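Local coordinates for protein Maltose/maltodextrin transport permease homologue (Bdellovibrio bacteriovorus HD100, PDB 6FFL) that probably binds maltose and maltodextrins, as the solute-binding domain fused to the membrane subunit MalF of an ABC sugar transporter, and is bound here to maltotriose, at residues Val3-His15 / Ala52-Pro65. Residues are numbered along the deposited sequence; the frame is centred on the assembly and turned at random.
Sequences VRIQIWHQMIYGH and AAMGGSGPELVYGP. With PT (platinum (II) ion), chain E; GLC (alpha-D-glucopyranose), chain B; GLC (alpha-D-glucopyranose), chain C; SO4 (sulfate ion), chain H.
Pro59 lies across one face of the Trp8 indole, its CG 3.5 Å from the centroid of the five-membered ring in a CH-pi contact. From CB, which meets Pro59 CG, the Trp8 side chain runs outward: CG and CD2 lie under that same atom, CD1 and NE1 are nearest Pro59 CB, and CE2, CE3, CZ2 and CZ3 pass to Pro59 CD. At the far rim CZ3 nears Ala52 CB and CH2 reaches it (3.9 Å), on the last turn of helix 42-54, which a Schellman motif with Gly56 at positive phi ends. Behind this packing, strands 4-9 and 61-65 run parallel, joined by Leu61 N to Gln6 O, Trp8 N to Leu61 O and Tyr63 N to Trp8 O. Before the ladder starts, Glu60 replaces a backbone partner: bent at chi2 (86°), it offers OE1 to Gln6 N, which approaches at 2.8 Å from above the carboxylate plane, 36° out of it. A water ties Glu60 OE2 to Arg4 O.

At the C-terminal ends, the extended Met11 chain sets CE over the Tyr63 ring, 3.6 Å from its centroid (CH-pi), with SD oblique at 5.0 Å, a Met-aromatic contact. Gln10 OE1 comes to the ring edge; its NE2 bonds Thr42. Asp110 holds the Tyr63 hydroxyl. Just past the strand, Met11 N donates to His9 ND1 in the imidazole plane. Gln10 O accepts a hydrogen bond from O2 of one glucose, 2.7 Å away, and Pro65 CG touches O3 of the next. Parallel strands joined through helices, with sugar at their C-terminal ends, occur as in the alpha/beta lobes of periplasmic binding proteins; here the turn after strand 4-9 and Pro65 border the maltotriose.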
loop_
_atom_site.group_PDB
_atom_site.type_symbol
_atom_site.label_atom_id
_atom_site.label_comp_id
_atom_site.label_asym_id
_atom_site.label_seq_id
_atom_site.Cartn_x
_atom_site.Cartn_y
_atom_site.Cartn_z
ATOM N N VAL A 3 -22.092 3.282 -24.807
ATOM C CA VAL A 3 -20.723 3.717 -24.565
ATOM C C VAL A 3 -19.987 2.702 -23.688
ATOM O O VAL A 3 -20.544 2.171 -22.730
ATOM C CB VAL A 3 -20.697 5.136 -23.940
ATOM C CG1 VAL A 3 -21.236 5.127 -22.518
ATOM C CG2 VAL A 3 -19.300 5.702 -23.963
ATOM N N ARG A 4 -18.732 2.418 -24.028
ATOM C CA ARG A 4 -17.902 1.496 -23.261
ATOM C C ARG A 4 -16.731 2.270 -22.679
ATOM O O ARG A 4 -15.967 2.894 -23.423
ATOM C CB ARG A 4 -17.398 0.345 -24.130
ATOM C CG ARG A 4 -16.605 -0.699 -23.359
ATOM C CD ARG A 4 -16.503 -1.998 -24.141
ATOM N NE ARG A 4 -15.799 -3.042 -23.399
ATOM C CZ ARG A 4 -16.339 -3.763 -22.421
ATOM N NH1 ARG A 4 -17.595 -3.554 -22.053
ATOM N NH2 ARG A 4 -15.620 -4.697 -21.809
ATOM N N ILE A 5 -16.590 2.229 -21.357
ATOM C CA ILE A 5 -15.531 2.948 -20.666
ATOM C C ILE A 5 -14.613 1.931 -19.983
ATOM O O ILE A 5 -14.943 0.752 -19.842
ATOM C CB ILE A 5 -16.078 3.973 -19.651
ATOM C CG1 ILE A 5 -17.032 3.294 -18.667
ATOM C CG2 ILE A 5 -16.777 5.135 -20.368
ATOM C CD1 ILE A 5 -17.475 4.192 -17.538
ATOM N N GLN A 6 -13.453 2.414 -19.559
ATOM C CA GLN A 6 -12.374 1.582 -19.045
ATOM C C GLN A 6 -11.947 2.025 -17.652
ATOM O O GLN A 6 -11.881 3.221 -17.368
ATOM C CB GLN A 6 -11.137 1.662 -19.945
ATOM C CG GLN A 6 -11.235 1.041 -21.330
ATOM C CD GLN A 6 -9.844 0.809 -21.915
ATOM O OE1 GLN A 6 -9.266 -0.273 -21.769
ATOM N NE2 GLN A 6 -9.284 1.837 -22.543
ATOM N N ILE A 7 -11.615 1.061 -16.798
ATOM C CA ILE A 7 -10.950 1.352 -15.532
ATOM C C ILE A 7 -9.697 0.489 -15.449
ATOM O O ILE A 7 -9.775 -0.740 -15.564
ATOM C CB ILE A 7 -11.863 1.112 -14.318
ATOM C CG1 ILE A 7 -11.061 1.233 -13.019
ATOM C CG2 ILE A 7 -12.562 -0.238 -14.417
ATOM C CD1 ILE A 7 -11.815 0.778 -11.787
ATOM N N TRP A 8 -8.543 1.128 -15.279
ATOM C CA TRP A 8 -7.298 0.419 -14.986
ATOM C C TRP A 8 -7.040 0.541 -13.491
ATOM O O TRP A 8 -7.094 1.646 -12.942
ATOM C CB TRP A 8 -6.105 0.986 -15.756
ATOM C CG TRP A 8 -6.145 0.790 -17.224
ATOM C CD1 TRP A 8 -7.143 0.210 -17.964
ATOM C CD2 TRP A 8 -5.153 1.229 -18.158
ATOM N NE1 TRP A 8 -6.823 0.262 -19.311
ATOM C CE2 TRP A 8 -5.602 0.871 -19.449
ATOM C CE3 TRP A 8 -3.916 1.874 -18.024
ATOM C CZ2 TRP A 8 -4.859 1.140 -20.599
ATOM C CZ3 TRP A 8 -3.177 2.143 -19.174
ATOM C CH2 TRP A 8 -3.657 1.775 -20.440
ATOM N N HIS A 9 -6.749 -0.583 -12.839
ATOM C CA HIS A 9 -6.589 -0.596 -11.388
ATOM C C HIS A 9 -5.490 -1.575 -11.002
ATOM O O HIS A 9 -5.032 -2.382 -11.819
ATOM C CB HIS A 9 -7.892 -0.991 -10.709
ATOM C CG HIS A 9 -8.322 -2.379 -11.057
ATOM N ND1 HIS A 9 -7.819 -3.489 -10.414
ATOM C CD2 HIS A 9 -9.143 -2.841 -12.028
ATOM C CE1 HIS A 9 -8.344 -4.578 -10.951
ATOM N NE2 HIS A 9 -9.154 -4.213 -11.929
ATOM N N GLN A 10 -5.091 -1.531 -9.727
ATOM C CA GLN A 10 -4.073 -2.435 -9.205
ATOM C C GLN A 10 -4.619 -3.281 -8.046
ATOM O O GLN A 10 -3.897 -3.612 -7.096
ATOM C CB GLN A 10 -2.808 -1.664 -8.792
ATOM C CG GLN A 10 -3.020 -0.356 -8.000
ATOM C CD GLN A 10 -3.572 -0.622 -6.613
ATOM O OE1 GLN A 10 -4.797 -0.683 -6.421
ATOM N NE2 GLN A 10 -2.676 -0.808 -5.640
ATOM N N MET A 11 -5.894 -3.676 -8.135
ATOM C CA MET A 11 -6.558 -4.405 -7.052
ATOM C C MET A 11 -6.160 -5.875 -7.011
ATOM O O MET A 11 -6.285 -6.594 -8.008
ATOM C CB MET A 11 -8.080 -4.315 -7.193
ATOM C CG MET A 11 -8.636 -2.925 -7.006
ATOM S SD MET A 11 -10.438 -3.001 -6.898
ATOM C CE MET A 11 -10.834 -1.261 -7.073
ATOM N N ILE A 12 -5.769 -6.329 -5.813
ATOM C CA ILE A 12 -5.472 -7.725 -5.551
ATOM C C ILE A 12 -6.716 -8.597 -5.763
ATOM O O ILE A 12 -7.858 -8.121 -5.751
ATOM C CB ILE A 12 -4.955 -7.833 -4.106
ATOM C CG1 ILE A 12 -4.228 -9.150 -3.851
ATOM C CG2 ILE A 12 -6.110 -7.656 -3.115
ATOM C CD1 ILE A 12 -3.761 -9.281 -2.406
ATOM N N TYR A 13 -6.477 -9.900 -5.931
ATOM C CA TYR A 13 -7.524 -10.875 -6.231
ATOM C C TYR A 13 -8.832 -10.630 -5.480
ATOM O O TYR A 13 -9.882 -10.419 -6.096
ATOM C CB TYR A 13 -7.015 -12.279 -5.917
ATOM C CG TYR A 13 -8.041 -13.348 -6.224
ATOM C CD1 TYR A 13 -8.241 -13.794 -7.524
ATOM C CD2 TYR A 13 -8.830 -13.894 -5.211
ATOM C CE1 TYR A 13 -9.186 -14.782 -7.802
ATOM C CE2 TYR A 13 -9.773 -14.863 -5.482
ATOM C CZ TYR A 13 -9.949 -15.302 -6.774
ATOM O OH TYR A 13 -10.893 -16.269 -7.035
ATOM N N GLY A 14 -8.786 -10.673 -4.146
ATOM C CA GLY A 14 -10.009 -10.549 -3.363
ATOM C C GLY A 14 -10.740 -9.241 -3.610
ATOM O O GLY A 14 -11.975 -9.201 -3.633
ATOM N N HIS A 15 -9.988 -8.152 -3.797
ATOM C CA HIS A 15 -10.618 -6.857 -4.038
ATOM C C HIS A 15 -11.162 -6.761 -5.457
ATOM O O HIS A 15 -12.237 -6.194 -5.672
ATOM C CB HIS A 15 -9.625 -5.711 -3.786
ATOM C CG HIS A 15 -9.277 -5.516 -2.341
ATOM N ND1 HIS A 15 -9.093 -4.266 -1.784
ATOM C CD2 HIS A 15 -9.065 -6.409 -1.345
ATOM C CE1 HIS A 15 -8.791 -4.401 -0.505
ATOM N NE2 HIS A 15 -8.763 -5.690 -0.216
ATOM N N ALA A 52 0.174 5.978 -21.620
ATOM C CA ALA A 52 -1.032 6.004 -22.438
ATOM C C ALA A 52 -1.649 7.397 -22.473
ATOM O O ALA A 52 -2.065 7.869 -23.537
ATOM C CB ALA A 52 -2.044 4.983 -21.924
ATOM N N ALA A 53 -1.706 8.072 -21.325
ATOM C CA ALA A 53 -2.347 9.384 -21.270
ATOM C C ALA A 53 -1.498 10.444 -21.958
ATOM O O ALA A 53 -2.034 11.349 -22.608
ATOM C CB ALA A 53 -2.630 9.765 -19.814
ATOM N N MET A 54 -0.170 10.348 -21.846
ATOM C CA MET A 54 0.673 11.291 -22.573
ATOM C C MET A 54 0.554 11.090 -24.077
ATOM O O MET A 54 0.640 12.058 -24.843
ATOM C CB MET A 54 2.124 11.141 -22.127
ATOM C CG MET A 54 2.395 11.735 -20.768
ATOM S SD MET A 54 4.114 12.222 -20.640
ATOM C CE MET A 54 4.862 10.663 -20.219
ATOM N N GLY A 55 0.356 9.850 -24.514
ATOM C CA GLY A 55 0.090 9.524 -25.899
ATOM C C GLY A 55 -1.307 9.847 -26.374
ATOM O O GLY A 55 -1.669 9.490 -27.500
ATOM N N GLY A 56 -2.106 10.518 -25.553
ATOM C CA GLY A 56 -3.427 10.967 -25.947
ATOM C C GLY A 56 -4.564 10.020 -25.642
ATOM O O GLY A 56 -5.697 10.288 -26.057
ATOM N N SER A 57 -4.310 8.931 -24.923
ATOM C CA SER A 57 -5.340 7.921 -24.710
ATOM C C SER A 57 -5.443 7.543 -23.240
ATOM O O SER A 57 -5.413 8.412 -22.360
ATOM C CB SER A 57 -5.041 6.682 -25.558
ATOM O OG SER A 57 -6.121 5.769 -25.529
ATOM N N GLY A 58 -5.555 6.242 -22.963
ATOM C CA GLY A 58 -5.675 5.762 -21.609
ATOM C C GLY A 58 -7.115 5.570 -21.174
ATOM O O GLY A 58 -8.059 6.019 -21.831
ATOM N N PRO A 59 -7.305 4.909 -20.037
ATOM C CA PRO A 59 -8.658 4.645 -19.544
ATOM C C PRO A 59 -9.306 5.889 -18.953
ATOM O O PRO A 59 -8.634 6.805 -18.480
ATOM C CB PRO A 59 -8.417 3.602 -18.450
ATOM C CG PRO A 59 -7.095 4.031 -17.872
ATOM C CD PRO A 59 -6.274 4.481 -19.071
ATOM N N GLU A 60 -10.645 5.881 -18.950
ATOM C CA GLU A 60 -11.390 6.984 -18.343
ATOM C C GLU A 60 -11.114 7.079 -16.846
ATOM O O GLU A 60 -11.004 8.181 -16.295
ATOM C CB GLU A 60 -12.893 6.808 -18.591
ATOM C CG GLU A 60 -13.355 7.158 -20.021
ATOM C CD GLU A 60 -13.220 5.990 -20.996
ATOM O OE1 GLU A 60 -12.756 4.907 -20.588
ATOM O OE2 GLU A 60 -13.573 6.156 -22.178
ATOM N N LEU A 61 -11.005 5.939 -16.172
ATOM C CA LEU A 61 -10.767 5.888 -14.738
ATOM C C LEU A 61 -9.498 5.102 -14.455
ATOM O O LEU A 61 -9.254 4.063 -15.075
ATOM C CB LEU A 61 -11.949 5.236 -13.999
ATOM C CG LEU A 61 -13.132 6.161 -13.698
ATOM C CD1 LEU A 61 -14.373 5.347 -13.380
ATOM C CD2 LEU A 61 -12.789 7.090 -12.540
ATOM N N VAL A 62 -8.696 5.593 -13.512
ATOM C CA VAL A 62 -7.511 4.886 -13.034
ATOM C C VAL A 62 -7.566 4.847 -11.511
ATOM O O VAL A 62 -7.969 5.824 -10.875
ATOM C CB VAL A 62 -6.202 5.531 -13.553
ATOM C CG1 VAL A 62 -6.069 6.995 -13.105
ATOM C CG2 VAL A 62 -4.990 4.708 -13.120
ATOM N N TYR A 63 -7.206 3.701 -10.926
ATOM C CA TYR A 63 -7.353 3.472 -9.487
ATOM C C TYR A 63 -6.032 2.983 -8.922
ATOM O O TYR A 63 -5.513 1.965 -9.379
ATOM C CB TYR A 63 -8.440 2.435 -9.207
ATOM C CG TYR A 63 -8.623 2.062 -7.743
ATOM C CD1 TYR A 63 -7.847 1.059 -7.145
ATOM C CD2 TYR A 63 -9.594 2.696 -6.970
ATOM C CE1 TYR A 63 -8.028 0.713 -5.801
ATOM C CE2 TYR A 63 -9.796 2.350 -5.639
ATOM C CZ TYR A 63 -9.014 1.361 -5.061
ATOM O OH TYR A 63 -9.216 1.030 -3.734
ATOM N N GLY A 64 -5.518 3.671 -7.907
ATOM C CA GLY A 64 -4.298 3.227 -7.250
ATOM C C GLY A 64 -3.939 4.086 -6.056
ATOM O O GLY A 64 -4.690 4.990 -5.661
ATOM N N PRO A 65 -2.747 3.859 -5.499
ATOM C CA PRO A 65 -2.381 4.512 -4.232
ATOM C C PRO A 65 -2.311 6.023 -4.367
ATOM O O PRO A 65 -2.031 6.563 -5.438
ATOM C CB PRO A 65 -0.995 3.936 -3.909
ATOM C CG PRO A 65 -0.812 2.761 -4.828
ATOM C CD PRO A 65 -1.687 2.974 -6.018
HETATM PT PT PT E . 4.354 13.064 -18.536
HETATM C C1 GLC B . -1.954 -5.812 -4.372
HETATM C C2 GLC B . -2.742 -4.650 -3.756
HETATM C C3 GLC B . -1.907 -3.378 -3.714
HETATM C C4 GLC B . -0.539 -3.634 -3.079
HETATM C C5 GLC B . 0.152 -4.822 -3.763
HETATM C C6 GLC B . 1.459 -5.185 -3.059
HETATM O O1 GLC B . -1.743 -5.558 -5.762
HETATM O O2 GLC B . -3.906 -4.369 -4.538
HETATM O O3 GLC B . -2.645 -2.364 -2.998
HETATM O O4 GLC B . 0.238 -2.427 -3.214
HETATM O O5 GLC B . -0.682 -5.985 -3.719
HETATM O O6 GLC B . 2.161 -6.190 -3.805
HETATM C C1 GLC C . 0.697 -2.006 -1.945
HETATM C C2 GLC C . 0.285 -0.569 -1.655
HETATM C C3 GLC C . 1.031 0.442 -2.511
HETATM C C4 GLC C . 2.525 0.169 -2.370
HETATM C C5 GLC C . 2.814 -1.275 -2.773
HETATM C C6 GLC C . 4.308 -1.595 -2.653
HETATM O O2 GLC C . -1.135 -0.466 -1.869
HETATM O O3 GLC C . 0.725 1.763 -2.034
HETATM O O4 GLC C . 3.248 1.029 -3.237
HETATM O O5 GLC C . 2.111 -2.133 -1.880
HETATM O O6 GLC C . 4.610 -2.814 -3.366
HETATM S S SO4 H . -3.172 -11.284 -7.662
HETATM O O1 SO4 H . -1.821 -11.773 -7.422
HETATM O O2 SO4 H . -3.126 -10.274 -8.723
HETATM O O3 SO4 H . -3.715 -10.687 -6.447
HETATM O O4 SO4 H . -4.039 -12.389 -8.056
HETATM O O HOH W 1 -13.599 3.796 -23.684
HETATM O O HOH W 2 -10.675 3.933 -22.894
HETATM O O HOH W 3 -8.492 -2.057 -3.272
HETATM O O HOH W 4 3.530 11.389 -17.515
#